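Local structure of argininosuccinate lyase (Chelativorans sp., 6RXA) at residues E64-D76 with Y91-K105. The protein is an EDDS lyase of the aspartase/fumarase superfamily, a C-N lyase that probably also splits argininosuccinate into fumarate and arginine. The protein carries 2 engineered substitutions. Residues are numbered along the deposited sequence; the frame is centred on the assembly and turned at random.
Sequences ESATILSGLAQVD and YEAALKRTIGSVAGK
V75 of helix 62-79 drops as a knob into a hole made by Y91, A94, L95 and T98 on helix 88-99, in a crossed helix pair of the N-terminal region of an aspartase/fumarase-type lyase. The axes of the short helical segments come within 9.4 Å, with 115° between their N-to-C directions. V75 sends its two methyls different ways: CG1, trans to the backbone N (chi1 -178°), lies over one face of the Y91 ring, 3.8 Å from the centroid in a CH-pi contact, while CG2 rests on the backbone of L95, 3.7 Å from its CA. L72 CD2 meets the ring at its edge, in plane, 3.7 Å from Y91 CE1. The Y91 hydroxyl donates to D76 OD1 at 2.7 Å, from above the carboxylate plane (47° out); S44 and R48 of helix 35-56 also bind that carboxylate. With an alanine here, D76 OD1 is likely to lose this donor and a gap to open beside V75 CG1 and L72 CD2. L95 returns the knob, sitting among I68, G71, L72 and V75; the bare G71 backbone lets L95 CD1 within 3.3 Å of G71 C, with I99 CG2 against G71 CA. I68 packs CG1 on I99 CD1 and carries CD1 past the G100 turn to the V102 carbonyl O, 3.6 Å away. At the far end K105 NZ salt-bridges E64 OE2 at 2.7 Å, on the carboxylate's syn side.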
ATOM      1  N   GLU A  64      48.884 -13.889   9.415  1.00 21.56           N
ATOM      2  CA  GLU A  64      47.666 -14.283   8.714  1.00 21.39           C
ATOM      3  C   GLU A  64      46.838 -13.060   8.360  1.00 21.56           C
ATOM      4  O   GLU A  64      46.323 -12.940   7.238  1.00 21.02           O
ATOM      5  CB  GLU A  64      46.834 -15.213   9.598  1.00 21.39           C
ATOM      6  CG  GLU A  64      47.441 -16.598   9.786  1.00 24.10           C
ATOM      7  CD  GLU A  64      46.695 -17.432  10.812  1.00 26.78           C
ATOM      8  OE1 GLU A  64      46.220 -16.864  11.821  1.00 26.73           O
ATOM      9  OE2 GLU A  64      46.598 -18.659  10.614  1.00 28.11           O
ATOM     10  N   SER A  65      46.714 -12.134   9.308  1.00 21.40           N
ATOM     11  CA  SER A  65      45.942 -10.919   9.092  1.00 22.11           C
ATOM     12  C   SER A  65      46.507 -10.117   7.931  1.00 21.22           C
ATOM     13  O   SER A  65      45.765  -9.700   7.035  1.00 21.37           O
ATOM     14  CB  SER A  65      45.951 -10.107  10.389  1.00 22.84           C
ATOM     15  OG  SER A  65      45.205  -8.917  10.270  1.00 23.16           O
ATOM     16  N   ALA A  66      47.828  -9.928   7.903  1.00 20.13           N
ATOM     17  CA  ALA A  66      48.433  -9.161   6.824  1.00 19.77           C
ATOM     18  C   ALA A  66      48.181  -9.815   5.474  1.00 20.04           C
ATOM     19  O   ALA A  66      47.904  -9.126   4.487  1.00 20.17           O
ATOM     20  CB  ALA A  66      49.938  -9.023   7.058  1.00 20.59           C
ATOM     21  N   THR A  67      48.305 -11.144   5.406  1.00 19.54           N
ATOM     22  CA  THR A  67      48.071 -11.848   4.152  1.00 20.70           C
ATOM     23  C   THR A  67      46.643 -11.633   3.668  1.00 20.66           C
ATOM     24  O   THR A  67      46.411 -11.318   2.494  1.00 20.90           O
ATOM     25  CB  THR A  67      48.359 -13.337   4.331  1.00 21.87           C
ATOM     26  OG1 THR A  67      49.716 -13.515   4.761  1.00 22.98           O
ATOM     27  CG2 THR A  67      48.131 -14.056   3.018  1.00 22.69           C
ATOM     28  N   ILE A  68      45.673 -11.780   4.575  1.00 20.20           N
ATOM     29  CA  ILE A  68      44.271 -11.563   4.238  1.00 19.40           C
ATOM     30  C   ILE A  68      44.038 -10.121   3.794  1.00 19.70           C
ATOM     31  O   ILE A  68      43.441  -9.870   2.742  1.00 19.37           O
ATOM     32  CB  ILE A  68      43.378 -11.939   5.435  1.00 19.21           C
ATOM     33  CG1 ILE A  68      43.442 -13.449   5.688  1.00 20.09           C
ATOM     34  CG2 ILE A  68      41.938 -11.509   5.179  1.00 18.96           C
ATOM     35  CD1 ILE A  68      42.870 -13.888   7.024  1.00 20.52           C
ATOM     36  N   LEU A  69      44.501  -9.153   4.594  1.00 19.29           N
ATOM     37  CA  LEU A  69      44.205  -7.751   4.312  1.00 18.69           C
ATOM     38  C   LEU A  69      44.794  -7.306   2.977  1.00 19.02           C
ATOM     39  O   LEU A  69      44.145  -6.568   2.225  1.00 19.90           O
ATOM     40  CB  LEU A  69      44.686  -6.854   5.455  1.00 19.04           C
ATOM     41  CG  LEU A  69      43.983  -7.050   6.797  1.00 20.10           C
ATOM     42  CD1 LEU A  69      44.735  -6.369   7.920  1.00 21.81           C
ATOM     43  CD2 LEU A  69      42.558  -6.500   6.722  1.00 19.81           C
ATOM     44  N   SER A  70      46.021  -7.734   2.659  1.00 19.61           N
ATOM     45  CA  SER A  70      46.572  -7.416   1.345  1.00 21.43           C
ATOM     46  C   SER A  70      45.754  -8.071   0.236  1.00 20.94           C
ATOM     47  O   SER A  70      45.539  -7.474  -0.823  1.00 21.66           O
ATOM     48  CB  SER A  70      48.034  -7.850   1.264  1.00 27.67           C
ATOM     49  OG  SER A  70      48.851  -6.996   2.038  1.00 37.16           O
ATOM     50  N   GLY A  71      45.276  -9.297   0.467  1.00 19.97           N
ATOM     51  CA  GLY A  71      44.429  -9.945  -0.521  1.00 19.60           C
ATOM     52  C   GLY A  71      43.112  -9.229  -0.743  1.00 19.67           C
ATOM     53  O   GLY A  71      42.608  -9.172  -1.871  1.00 20.55           O
ATOM     54  N   LEU A  72      42.516  -8.686   0.327  1.00 19.07           N
ATOM     55  CA  LEU A  72      41.268  -7.942   0.174  1.00 19.10           C
ATOM     56  C   LEU A  72      41.439  -6.785  -0.805  1.00 20.10           C
ATOM     57  O   LEU A  72      40.563  -6.533  -1.641  1.00 20.71           O
ATOM     58  CB  LEU A  72      40.771  -7.416   1.521  1.00 19.24           C
ATOM     59  CG  LEU A  72      40.401  -8.444   2.580  1.00 20.13           C
ATOM     60  CD1 LEU A  72      40.063  -7.702   3.878  1.00 20.17           C
ATOM     61  CD2 LEU A  72      39.247  -9.309   2.140  1.00 20.38           C
ATOM     62  N   ALA A  73      42.568  -6.076  -0.723  1.00 20.81           N
ATOM     63  CA  ALA A  73      42.811  -4.981  -1.655  1.00 21.87           C
ATOM     64  C   ALA A  73      42.868  -5.492  -3.089  1.00 20.97           C
ATOM     65  O   ALA A  73      42.336  -4.855  -4.005  1.00 21.77           O
ATOM     66  CB  ALA A  73      44.108  -4.272  -1.276  1.00 23.64           C
ATOM     67  N   GLN A  74      43.493  -6.650  -3.303  1.00 20.53           N
ATOM     68  CA  GLN A  74      43.572  -7.204  -4.652  1.00 20.79           C
ATOM     69  C   GLN A  74      42.195  -7.615  -5.166  1.00 20.14           C
ATOM     70  O   GLN A  74      41.847  -7.331  -6.316  1.00 21.74           O
ATOM     71  CB  GLN A  74      44.530  -8.394  -4.677  1.00 23.28           C
ATOM     72  CG  GLN A  74      45.968  -8.066  -4.296  1.00 28.04           C
ATOM     73  CD  GLN A  74      46.833  -9.318  -4.229  1.00 41.20           C
ATOM     74  OE1 GLN A  74      47.073  -9.966  -5.245  1.00 52.33           O
ATOM     75  NE2 GLN A  74      47.284  -9.670  -3.030  1.00 42.63           N
ATOM     76  N   VAL A  75      41.385  -8.280  -4.336  1.00 18.37           N
ATOM     77  CA  VAL A  75      40.077  -8.726  -4.812  1.00 18.62           C
ATOM     78  C   VAL A  75      39.143  -7.538  -5.016  1.00 18.97           C
ATOM     79  O   VAL A  75      38.346  -7.513  -5.961  1.00 19.19           O
ATOM     80  CB  VAL A  75      39.480  -9.800  -3.889  1.00 19.16           C
ATOM     81  CG1 VAL A  75      38.159 -10.278  -4.437  1.00 20.23           C
ATOM     82  CG2 VAL A  75      40.433 -10.985  -3.765  1.00 19.41           C
ATOM     83  N   ASP A  76      39.239  -6.523  -4.152  1.00 18.75           N
ATOM     84  CA  ASP A  76      38.463  -5.309  -4.362  1.00 20.01           C
ATOM     85  C   ASP A  76      38.738  -4.726  -5.747  1.00 20.63           C
ATOM     86  O   ASP A  76      37.811  -4.284  -6.439  1.00 21.71           O
ATOM     87  CB  ASP A  76      38.794  -4.280  -3.281  1.00 21.49           C
ATOM     88  CG  ASP A  76      38.201  -4.619  -1.911  1.00 21.65           C
ATOM     89  OD1 ASP A  76      37.401  -5.572  -1.781  1.00 21.53           O
ATOM     90  OD2 ASP A  76      38.553  -3.905  -0.947  1.00 22.57           O
ATOM     91  N   TYR A  91      33.277 -13.704  -3.610  1.00 17.71           N
ATOM     92  CA  TYR A  91      34.396 -12.873  -3.190  1.00 17.33           C
ATOM     93  C   TYR A  91      35.396 -13.677  -2.369  1.00 17.30           C
ATOM     94  O   TYR A  91      36.610 -13.590  -2.592  1.00 17.04           O
ATOM     95  CB  TYR A  91      33.842 -11.692  -2.391  1.00 16.19           C
ATOM     96  CG  TYR A  91      34.881 -10.717  -1.925  1.00 17.12           C
ATOM     97  CD1 TYR A  91      35.612 -10.954  -0.772  1.00 20.94           C
ATOM     98  CD2 TYR A  91      35.125  -9.554  -2.632  1.00 16.39           C
ATOM     99  CE1 TYR A  91      36.574 -10.059  -0.336  1.00 23.23           C
ATOM    100  CE2 TYR A  91      36.085  -8.647  -2.203  1.00 19.06           C
ATOM    101  CZ  TYR A  91      36.802  -8.910  -1.050  1.00 22.39           C
ATOM    102  OH  TYR A  91      37.758  -8.025  -0.614  1.00 23.61           O
ATOM    103  N   GLU A  92      34.901 -14.470  -1.417  1.00 17.46           N
ATOM    104  CA  GLU A  92      35.794 -15.283  -0.607  1.00 17.69           C
ATOM    105  C   GLU A  92      36.564 -16.267  -1.474  1.00 17.58           C
ATOM    106  O   GLU A  92      37.747 -16.523  -1.233  1.00 17.73           O
ATOM    107  CB  GLU A  92      34.996 -16.022   0.470  1.00 18.22           C
ATOM    108  CG  GLU A  92      35.897 -16.613   1.557  1.00 21.99           C
ATOM    109  CD  GLU A  92      35.220 -17.689   2.392  1.00 27.37           C
ATOM    110  OE1 GLU A  92      35.437 -18.883   2.096  1.00 30.88           O
ATOM    111  OE2 GLU A  92      34.485 -17.352   3.347  1.00 27.09           O
ATOM    112  N   ALA A  93      35.908 -16.824  -2.496  1.00 16.78           N
ATOM    113  CA  ALA A  93      36.581 -17.788  -3.362  1.00 17.65           C
ATOM    114  C   ALA A  93      37.658 -17.115  -4.199  1.00 18.20           C
ATOM    115  O   ALA A  93      38.740 -17.682  -4.404  1.00 18.02           O
ATOM    116  CB  ALA A  93      35.564 -18.519  -4.234  1.00 17.95           C
ATOM    117  N   ALA A  94      37.393 -15.900  -4.685  1.00 18.34           N
ATOM    118  CA  ALA A  94      38.429 -15.135  -5.357  1.00 18.71           C
ATOM    119  C   ALA A  94      39.582 -14.823  -4.407  1.00 18.75           C
ATOM    120  O   ALA A  94      40.745 -14.849  -4.807  1.00 18.60           O
ATOM    121  CB  ALA A  94      37.845 -13.846  -5.935  1.00 18.89           C
ATOM    122  N   LEU A  95      39.277 -14.516  -3.143  1.00 17.88           N
ATOM    123  CA  LEU A  95      40.343 -14.291  -2.172  1.00 18.58           C
ATOM    124  C   LEU A  95      41.191 -15.551  -1.990  1.00 19.02           C
ATOM    125  O   LEU A  95      42.423 -15.474  -1.959  1.00 20.36           O
ATOM    126  CB  LEU A  95      39.751 -13.826  -0.841  1.00 18.57           C
ATOM    127  CG  LEU A  95      40.778 -13.370   0.199  1.00 19.90           C
ATOM    128  CD1 LEU A  95      41.480 -12.080  -0.198  1.00 20.33           C
ATOM    129  CD2 LEU A  95      40.068 -13.212   1.536  1.00 20.30           C
ATOM    130  N   LYS A  96      40.552 -16.719  -1.891  1.00 18.99           N
ATOM    131  CA  LYS A  96      41.287 -17.978  -1.778  1.00 20.32           C
ATOM    132  C   LYS A  96      42.166 -18.212  -2.996  1.00 21.17           C
ATOM    133  O   LYS A  96      43.306 -18.672  -2.864  1.00 21.63           O
ATOM    134  CB  LYS A  96      40.288 -19.122  -1.606  1.00 21.37           C
ATOM    135  CG  LYS A  96      40.873 -20.530  -1.562  1.00 27.75           C
ATOM    136  CD  LYS A  96      39.752 -21.573  -1.360  1.00 39.56           C
ATOM    137  CE  LYS A  96      38.884 -21.728  -2.611  1.00 51.92           C
ATOM    138  NZ  LYS A  96      37.539 -22.313  -2.313  1.00 57.81           N
ATOM    139  N   ARG A  97      41.655 -17.914  -4.196  1.00 21.60           N
ATOM    140  CA  ARG A  97      42.486 -18.078  -5.389  1.00 22.96           C
ATOM    141  C   ARG A  97      43.660 -17.107  -5.384  1.00 23.20           C
ATOM    142  O   ARG A  97      44.710 -17.399  -5.969  1.00 23.21           O
ATOM    143  CB  ARG A  97      41.663 -17.909  -6.664  1.00 22.88           C
ATOM    144  CG  ARG A  97      40.682 -19.046  -6.894  1.00 22.83           C
ATOM    145  CD  ARG A  97      40.032 -18.953  -8.265  1.00 23.62           C
ATOM    146  NE  ARG A  97      39.151 -17.791  -8.397  1.00 23.83           N
ATOM    147  CZ  ARG A  97      37.857 -17.796  -8.082  1.00 26.41           C
ATOM    148  NH1 ARG A  97      37.289 -18.892  -7.595  1.00 27.55           N
ATOM    149  NH2 ARG A  97      37.140 -16.700  -8.240  1.00 28.89           N
ATOM    150  N   THR A  98      43.508 -15.966  -4.696  1.00 21.91           N
ATOM    151  CA  THR A  98      44.532 -14.923  -4.708  1.00 22.34           C
ATOM    152  C   THR A  98      45.617 -15.171  -3.663  1.00 23.27           C
ATOM    153  O   THR A  98      46.806 -14.985  -3.958  1.00 24.24           O
ATOM    154  CB  THR A  98      43.863 -13.562  -4.489  1.00 22.73           C
ATOM    155  OG1 THR A  98      42.928 -13.313  -5.550  1.00 22.73           O
ATOM    156  CG2 THR A  98      44.896 -12.436  -4.462  1.00 24.63           C
ATOM    157  N   ILE A  99      45.249 -15.571  -2.449  1.00 22.26           N
ATOM    158  CA  ILE A  99      46.196 -15.653  -1.342  1.00 21.88           C
ATOM    159  C   ILE A  99      46.317 -17.045  -0.746  1.00 23.33           C
ATOM    160  O   ILE A  99      47.162 -17.247   0.137  1.00 24.98           O
ATOM    161  CB  ILE A  99      45.870 -14.636  -0.228  1.00 22.88           C
ATOM    162  CG1 ILE A  99      44.532 -14.993   0.437  1.00 23.82           C
ATOM    163  CG2 ILE A  99      45.850 -13.234  -0.792  1.00 25.05           C
ATOM    164  CD1 ILE A  99      44.217 -14.143   1.643  1.00 25.66           C
ATOM    165  N   GLY A 100      45.490 -17.992  -1.150  1.00 23.79           N
ATOM    166  CA  GLY A 100      45.528 -19.322  -0.585  1.00 26.25           C
ATOM    167  C   GLY A 100      44.444 -19.553   0.444  1.00 25.95           C
ATOM    168  O   GLY A 100      43.567 -18.715   0.689  1.00 24.26           O
ATOM    169  N   SER A 101      44.530 -20.725   1.084  1.00 25.51           N
ATOM    170  CA  SER A 101      43.447 -21.201   1.932  1.00 25.97           C
ATOM    171  C   SER A 101      43.218 -20.344   3.174  1.00 23.94           C
ATOM    172  O   SER A 101      42.117 -20.387   3.732  1.00 24.13           O
ATOM    173  CB  SER A 101      43.715 -22.651   2.330  1.00 32.12           C
ATOM    174  OG  SER A 101      44.929 -22.741   3.060  1.00 39.30           O
ATOM    175  N   VAL A 102      44.215 -19.577   3.622  1.00 23.18           N
ATOM    176  CA  VAL A 102      44.028 -18.683   4.764  1.00 24.44           C
ATOM    177  C   VAL A 102      42.883 -17.702   4.542  1.00 23.55           C
ATOM    178  O   VAL A 102      42.350 -17.138   5.509  1.00 23.32           O
ATOM    179  CB  VAL A 102      45.351 -17.952   5.090  1.00 25.97           C
ATOM    180  CG1 VAL A 102      45.661 -16.884   4.048  1.00 24.43           C
ATOM    181  CG2 VAL A 102      45.293 -17.350   6.495  1.00 28.87           C
ATOM    182  N   ALA A 103      42.492 -17.478   3.285  1.00 21.35           N
ATOM    183  CA  ALA A 103      41.342 -16.628   2.994  1.00 20.58           C
ATOM    184  C   ALA A 103      40.122 -17.060   3.788  1.00 20.98           C
ATOM    185  O   ALA A 103      39.325 -16.224   4.226  1.00 21.71           O
ATOM    186  CB  ALA A 103      41.016 -16.690   1.501  1.00 21.10           C
ATOM    187  N   GLY A 104      39.942 -18.371   3.957  1.00 22.17           N
ATOM    188  CA  GLY A 104      38.777 -18.885   4.656  1.00 23.34           C
ATOM    189  C   GLY A 104      38.699 -18.464   6.105  1.00 23.53           C
ATOM    190  O   GLY A 104      37.608 -18.453   6.693  1.00 23.94           O
ATOM    191  N   LYS A 105      39.830 -18.102   6.700  1.00 21.76           N
ATOM    192  CA  LYS A 105      39.826 -17.714   8.100  1.00 21.01           C
ATOM    193  C   LYS A 105      39.169 -16.369   8.331  1.00 20.44           C
ATOM    194  O   LYS A 105      38.854 -16.048   9.481  1.00 21.76           O
ATOM    195  CB  LYS A 105      41.256 -17.700   8.650  1.00 22.84           C
ATOM    196  CG  LYS A 105      41.858 -19.088   8.770  1.00 25.28           C
ATOM    197  CD  LYS A 105      43.064 -19.094   9.705  1.00 31.61           C
ATOM    198  CE  LYS A 105      43.590 -20.503   9.914  1.00 43.00           C
ATOM    199  NZ  LYS A 105      44.647 -20.529  10.962  1.00 48.82           N
TER